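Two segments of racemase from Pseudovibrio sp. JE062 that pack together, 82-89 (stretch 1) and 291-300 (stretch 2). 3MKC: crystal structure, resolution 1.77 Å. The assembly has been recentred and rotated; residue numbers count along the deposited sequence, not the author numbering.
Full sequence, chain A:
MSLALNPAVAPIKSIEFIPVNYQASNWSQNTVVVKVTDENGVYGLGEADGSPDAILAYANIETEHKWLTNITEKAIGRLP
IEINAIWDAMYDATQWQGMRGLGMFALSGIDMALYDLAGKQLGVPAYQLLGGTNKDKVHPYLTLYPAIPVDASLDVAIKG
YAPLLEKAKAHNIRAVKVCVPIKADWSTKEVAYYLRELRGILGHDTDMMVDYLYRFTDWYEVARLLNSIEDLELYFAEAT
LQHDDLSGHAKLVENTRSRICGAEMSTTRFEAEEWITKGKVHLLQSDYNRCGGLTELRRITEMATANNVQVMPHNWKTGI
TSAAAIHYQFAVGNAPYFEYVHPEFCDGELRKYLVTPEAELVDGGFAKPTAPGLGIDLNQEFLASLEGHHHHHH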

ATOM      1  N   GLU A  82      -3.277   0.057 -22.717  1.00 16.37           N
ATOM      2  CA  GLU A  82      -3.002  -1.379 -22.625  1.00 17.04           C
ATOM      3  C   GLU A  82      -2.133  -1.660 -21.402  1.00 16.38           C
ATOM      4  O   GLU A  82      -1.044  -2.226 -21.512  1.00 15.34           O
ATOM      5  CB  GLU A  82      -2.283  -1.869 -23.887  1.00 18.77           C
ATOM      6  CG  GLU A  82      -2.985  -1.496 -25.183  1.00 21.39           C
ATOM      7  CD  GLU A  82      -2.470  -2.285 -26.367  1.00 23.63           C
ATOM      8  OE1 GLU A  82      -1.275  -2.167 -26.694  1.00 25.72           O
ATOM      9  OE2 GLU A  82      -3.262  -3.037 -26.969  1.00 26.36           O
ATOM     10  N   ILE A  83      -2.630  -1.276 -20.234  1.00 15.52           N
ATOM     11  CA  ILE A  83      -1.881  -1.453 -18.999  1.00 15.61           C
ATOM     12  C   ILE A  83      -1.511  -2.893 -18.696  1.00 14.49           C
ATOM     13  O   ILE A  83      -0.389  -3.171 -18.282  1.00 15.71           O
ATOM     14  CB  ILE A  83      -2.652  -0.879 -17.802  1.00 15.50           C
ATOM     15  CG1 ILE A  83      -3.122   0.539 -18.136  1.00 16.05           C
ATOM     16  CG2 ILE A  83      -1.762  -0.865 -16.570  1.00 16.02           C
ATOM     17  CD1 ILE A  83      -3.901   1.217 -17.025  1.00 17.55           C
ATOM     18  N   ASN A  84      -2.453  -3.804 -18.903  1.00 15.08           N
ATOM     19  CA  ASN A  84      -2.223  -5.218 -18.636  1.00 14.64           C
ATOM     20  C   ASN A  84      -1.128  -5.792 -19.535  1.00 14.65           C
ATOM     21  O   ASN A  84      -0.258  -6.537 -19.077  1.00 13.55           O
ATOM     22  CB  ASN A  84      -3.526  -5.991 -18.840  1.00 17.58           C
ATOM     23  CG  ASN A  84      -3.389  -7.463 -18.521  1.00 20.60           C
ATOM     24  OD1 ASN A  84      -3.331  -8.305 -19.422  1.00 23.49           O
ATOM     25  ND2 ASN A  84      -3.334  -7.785 -17.235  1.00 17.52           N
ATOM     26  N   ALA A  85      -1.180  -5.440 -20.816  1.00 13.53           N
ATOM     27  CA  ALA A  85      -0.198  -5.931 -21.776  1.00 12.08           C
ATOM     28  C   ALA A  85       1.187  -5.334 -21.538  1.00 12.51           C
ATOM     29  O   ALA A  85       2.194  -6.022 -21.680  1.00 12.94           O
ATOM     30  CB  ALA A  85      -0.661  -5.633 -23.199  1.00 12.22           C
ATOM     31  N   ILE A  86       1.242  -4.055 -21.183  1.00 13.06           N
ATOM     32  CA  ILE A  86       2.528  -3.410 -20.929  1.00 12.41           C
ATOM     33  C   ILE A  86       3.160  -4.040 -19.687  1.00 11.66           C
ATOM     34  O   ILE A  86       4.371  -4.234 -19.621  1.00 13.24           O
ATOM     35  CB  ILE A  86       2.355  -1.900 -20.723  1.00 13.37           C
ATOM     36  CG1 ILE A  86       1.761  -1.285 -21.993  1.00 14.63           C
ATOM     37  CG2 ILE A  86       3.703  -1.258 -20.393  1.00 14.53           C
ATOM     38  CD1 ILE A  86       1.344   0.158 -21.848  1.00 14.31           C
ATOM     39  N   TRP A  87       2.324  -4.364 -18.707  1.00 12.41           N
ATOM     40  CA  TRP A  87       2.787  -4.997 -17.475  1.00 12.17           C
ATOM     41  C   TRP A  87       3.524  -6.283 -17.852  1.00 11.07           C
ATOM     42  O   TRP A  87       4.660  -6.505 -17.430  1.00 13.61           O
ATOM     43  CB  TRP A  87       1.593  -5.360 -16.586  1.00 13.21           C
ATOM     44  CG  TRP A  87       1.931  -5.622 -15.138  1.00 10.89           C
ATOM     45  CD1 TRP A  87       1.748  -4.766 -14.088  1.00 11.30           C
ATOM     46  CD2 TRP A  87       2.484  -6.826 -14.581  1.00 10.80           C
ATOM     47  NE1 TRP A  87       2.150  -5.360 -12.912  1.00 12.00           N
ATOM     48  CE2 TRP A  87       2.605  -6.624 -13.186  1.00 11.39           C
ATOM     49  CE3 TRP A  87       2.889  -8.055 -15.125  1.00 11.90           C
ATOM     50  CZ2 TRP A  87       3.112  -7.606 -12.326  1.00 12.59           C
ATOM     51  CZ3 TRP A  87       3.395  -9.036 -14.266  1.00 11.20           C
ATOM     52  CH2 TRP A  87       3.501  -8.801 -12.882  1.00 11.20           C
ATOM     53  N   ASP A  88       2.864  -7.125 -18.645  1.00 11.45           N
ATOM     54  CA  ASP A  88       3.449  -8.392 -19.066  1.00 11.20           C
ATOM     55  C   ASP A  88       4.732  -8.189 -19.856  1.00 12.27           C
ATOM     56  O   ASP A  88       5.694  -8.944 -19.693  1.00 11.83           O
ATOM     57  CB  ASP A  88       2.466  -9.202 -19.929  1.00 14.10           C
ATOM     58  CG  ASP A  88       1.323  -9.803 -19.124  1.00 16.88           C
ATOM     59  OD1 ASP A  88       1.432  -9.886 -17.881  1.00 16.39           O
ATOM     60  OD2 ASP A  88       0.319 -10.206 -19.744  1.00 18.03           O
ATOM     61  N   ALA A  89       4.739  -7.167 -20.708  1.00 12.11           N
ATOM     62  CA  ALA A  89       5.900  -6.883 -21.543  1.00 12.57           C
ATOM     63  C   ALA A  89       7.103  -6.491 -20.706  1.00 11.37           C
ATOM     64  O   ALA A  89       8.216  -6.959 -20.948  1.00 12.27           O
ATOM     65  CB  ALA A  89       5.569  -5.773 -22.537  1.00 13.69           C
ATOM     66  N   CYS A 291       4.531  -4.569  -4.931  1.00 12.64           N
ATOM     67  CA  CYS A 291       4.117  -5.835  -5.533  1.00 11.77           C
ATOM     68  C   CYS A 291       3.769  -5.955  -6.999  1.00 10.90           C
ATOM     69  O   CYS A 291       3.543  -7.066  -7.469  1.00 12.52           O
ATOM     70  CB  CYS A 291       2.948  -6.413  -4.736  1.00 12.15           C
ATOM     71  SG  CYS A 291       1.352  -5.676  -5.158  1.00 13.46           S
ATOM     72  N   GLY A 292       3.722  -4.841  -7.724  1.00  9.63           N
ATOM     73  CA  GLY A 292       3.368  -4.913  -9.130  1.00  8.80           C
ATOM     74  C   GLY A 292       2.274  -3.915  -9.482  1.00  9.40           C
ATOM     75  O   GLY A 292       1.671  -4.005 -10.542  1.00 12.02           O
ATOM     76  N   GLY A 293       2.001  -2.979  -8.575  1.00 10.36           N
ATOM     77  CA  GLY A 293       0.999  -1.951  -8.836  1.00 10.74           C
ATOM     78  C   GLY A 293      -0.455  -2.375  -8.751  1.00 10.86           C
ATOM     79  O   GLY A 293      -0.768  -3.453  -8.237  1.00 11.86           O
ATOM     80  N   LEU A 294      -1.344  -1.520  -9.257  1.00 10.69           N
ATOM     81  CA  LEU A 294      -2.774  -1.797  -9.242  1.00 10.11           C
ATOM     82  C   LEU A 294      -3.117  -3.018 -10.098  1.00 10.91           C
ATOM     83  O   LEU A 294      -4.016  -3.792  -9.762  1.00 12.92           O
ATOM     84  CB  LEU A 294      -3.561  -0.556  -9.722  1.00  9.43           C
ATOM     85  CG  LEU A 294      -3.519   0.637  -8.746  1.00 10.22           C
ATOM     86  CD1 LEU A 294      -3.999   1.917  -9.419  1.00  9.48           C
ATOM     87  CD2 LEU A 294      -4.385   0.340  -7.539  1.00  9.62           C
ATOM     88  N   THR A 295      -2.392  -3.214 -11.191  1.00 11.09           N
ATOM     89  CA  THR A 295      -2.680  -4.358 -12.046  1.00 11.35           C
ATOM     90  C   THR A 295      -2.455  -5.668 -11.299  1.00 10.79           C
ATOM     91  O   THR A 295      -3.287  -6.572 -11.350  1.00 11.63           O
ATOM     92  CB  THR A 295      -1.817  -4.343 -13.313  1.00 11.04           C
ATOM     93  OG1 THR A 295      -2.102  -3.157 -14.064  1.00 12.66           O
ATOM     94  CG2 THR A 295      -2.116  -5.553 -14.175  1.00 12.88           C
ATOM     95  N   GLU A 296      -1.337  -5.773 -10.597  1.00 10.29           N
ATOM     96  CA  GLU A 296      -1.067  -7.007  -9.868  1.00  9.83           C
ATOM     97  C   GLU A 296      -1.995  -7.100  -8.655  1.00 10.46           C
ATOM     98  O   GLU A 296      -2.425  -8.188  -8.274  1.00 10.87           O
ATOM     99  CB  GLU A 296       0.396  -7.059  -9.424  1.00 10.30           C
ATOM    100  CG  GLU A 296       0.826  -8.448  -8.927  1.00 10.21           C
ATOM    101  CD  GLU A 296       0.930  -9.486 -10.043  1.00 12.01           C
ATOM    102  OE1 GLU A 296       0.222  -9.354 -11.059  1.00 13.78           O
ATOM    103  OE2 GLU A 296       1.716 -10.447  -9.888  1.00 13.43           O
ATOM    104  N   LEU A 297      -2.320  -5.960  -8.052  1.00 10.57           N
ATOM    105  CA  LEU A 297      -3.216  -5.975  -6.898  1.00 11.32           C
ATOM    106  C   LEU A 297      -4.605  -6.469  -7.299  1.00 11.28           C
ATOM    107  O   LEU A 297      -5.320  -7.076  -6.493  1.00 11.75           O
ATOM    108  CB  LEU A 297      -3.300  -4.585  -6.256  1.00 12.13           C
ATOM    109  CG  LEU A 297      -2.167  -4.285  -5.270  1.00 11.38           C
ATOM    110  CD1 LEU A 297      -2.249  -2.843  -4.811  1.00 12.87           C
ATOM    111  CD2 LEU A 297      -2.262  -5.218  -4.066  1.00 12.45           C
ATOM    112  N   ARG A 298      -4.990  -6.216  -8.544  1.00 11.62           N
ATOM    113  CA  ARG A 298      -6.288  -6.684  -9.015  1.00 12.74           C
ATOM    114  C   ARG A 298      -6.256  -8.208  -9.142  1.00 12.21           C
ATOM    115  O   ARG A 298      -7.194  -8.889  -8.735  1.00 11.94           O
ATOM    116  CB  ARG A 298      -6.636  -6.072 -10.369  1.00 17.10           C
ATOM    117  CG  ARG A 298      -8.011  -6.475 -10.860  1.00 21.51           C
ATOM    118  CD  ARG A 298      -8.304  -5.916 -12.240  1.00 27.32           C
ATOM    119  NE  ARG A 298      -9.723  -6.032 -12.554  1.00 32.23           N
ATOM    120  CZ  ARG A 298     -10.286  -5.582 -13.672  1.00 35.84           C
ATOM    121  NH1 ARG A 298      -9.552  -4.980 -14.601  1.00 35.37           N
ATOM    122  NH2 ARG A 298     -11.594  -5.724 -13.855  1.00 37.18           N
ATOM    123  N   ARG A 299      -5.182  -8.746  -9.719  1.00 11.49           N
ATOM    124  CA  ARG A 299      -5.096 -10.200  -9.854  1.00  9.32           C
ATOM    125  C   ARG A 299      -5.029 -10.843  -8.483  1.00  9.31           C
ATOM    126  O   ARG A 299      -5.669 -11.863  -8.225  1.00 10.82           O
ATOM    127  CB  ARG A 299      -3.872 -10.604 -10.676  1.00 10.76           C
ATOM    128  CG  ARG A 299      -4.089 -10.425 -12.169  1.00 13.91           C
ATOM    129  CD  ARG A 299      -2.952 -11.008 -12.975  1.00 16.17           C
ATOM    130  NE  ARG A 299      -1.748 -10.186 -12.915  1.00 15.06           N
ATOM    131  CZ  ARG A 299      -1.290  -9.459 -13.935  1.00 18.28           C
ATOM    132  NH1 ARG A 299      -1.938  -9.448 -15.089  1.00 20.03           N
ATOM    133  NH2 ARG A 299      -0.169  -8.763 -13.809  1.00 14.89           N
ATOM    134  N   ILE A 300      -4.251 -10.228  -7.603  1.00  9.54           N
ATOM    135  CA  ILE A 300      -4.087 -10.723  -6.250  1.00  9.15           C
ATOM    136  C   ILE A 300      -5.407 -10.721  -5.487  1.00  9.95           C
ATOM    137  O   ILE A 300      -5.727 -11.673  -4.778  1.00 10.09           O
ATOM    138  CB  ILE A 300      -3.075  -9.861  -5.491  1.00  9.94           C
ATOM    139  CG1 ILE A 300      -1.683 -10.083  -6.083  1.00 10.81           C
ATOM    140  CG2 ILE A 300      -3.127 -10.170  -3.998  1.00  9.47           C
ATOM    141  CD1 ILE A 300      -0.621  -9.155  -5.514  1.00 12.50           C
TER
HETATM  142  O   HOH W   1      -0.257  -8.243 -16.815  1.00 19.56           O

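The two helices cross nearly at right angles, 98° between their N-to-C directions, with axes 10.1 Å apart at closest approach. The contact buries 326 Å², both sides summed, and Trp87 contributes the largest share, 102 Å² of its surface being covered by the second stretch.

The Trp87 side chain leaves its helix toward the other stretch. With chi1 at -162° (t) and chi2 at 102°, its indole reaches the start of stretch 2, where NE1 donates a hydrogen bond to Gly292 O. Trp87 NE1 lies 2.8 Å from Gly292 O, the N-H...acceptor angle is 166°, and the oxygen lies at the ring edge, near its plane, as a nearly linear indole N-H bond requires. The same carbonyl receives a weak bond from Glu296 N (3.5 Å to Gly292 O). Gly292 suits this place on two counts: its phi/psi of 130/13 would jam a CB against the preceding carbonyl oxygen, and an ideal CB would lie 2.6 Å from Glu296 CB and 3.1 Å from Trp87 CZ2.

Over one face of the indole lie Thr295 CG2 and the Arg299 guanidinium. Arg299 CZ stands 4.6 Å from the centroid of the Trp87 six-membered ring and only 10° off its normal, a cation-pi arrangement. The guanidinium presents its edge, with Arg299 NH2 3.4 Å from Trp87 CD2. Arg299 bends to reach this position, chi3 at -74° (m) and chi4 at -108° following a t chi2. Glu296, one helical turn earlier, helps hold it there: its chi1 t, chi2 p conformation brings Glu296 OE1 to 2.8 Å from both Arg299 NE and NH2, forming two hydrogen bonds within a salt bridge.

Thr295, with chi1 at -61° (m), packs against both Ile83 and Trp87. Thr295 OG1 is 3.4 Å from Ile83 CG2, Thr295 CB is 3.7 Å from Trp87 CD1, and Thr295 CA is 6.7 Å from Asn84 CA. A small branched side chain fits so close an approach, and its hydroxyl is satisfied elsewhere in the structure.

At the more exposed side, water 1 links the helices. Water 1 O donates to Asn84 O at 2.8 Å and to Asp88 OD1 at 2.6 Å, and accepts from Arg299 NH1 at 2.7 Å. Asp88 OD1 itself remains 4.4 Å from Arg299 NH1, well out of the guanidinium plane, so their direct relation is one of charge alone. Asn84 ND2 lies 3.1 Å from Arg299 NH1, but both are donors and no hydrogen bond joins them.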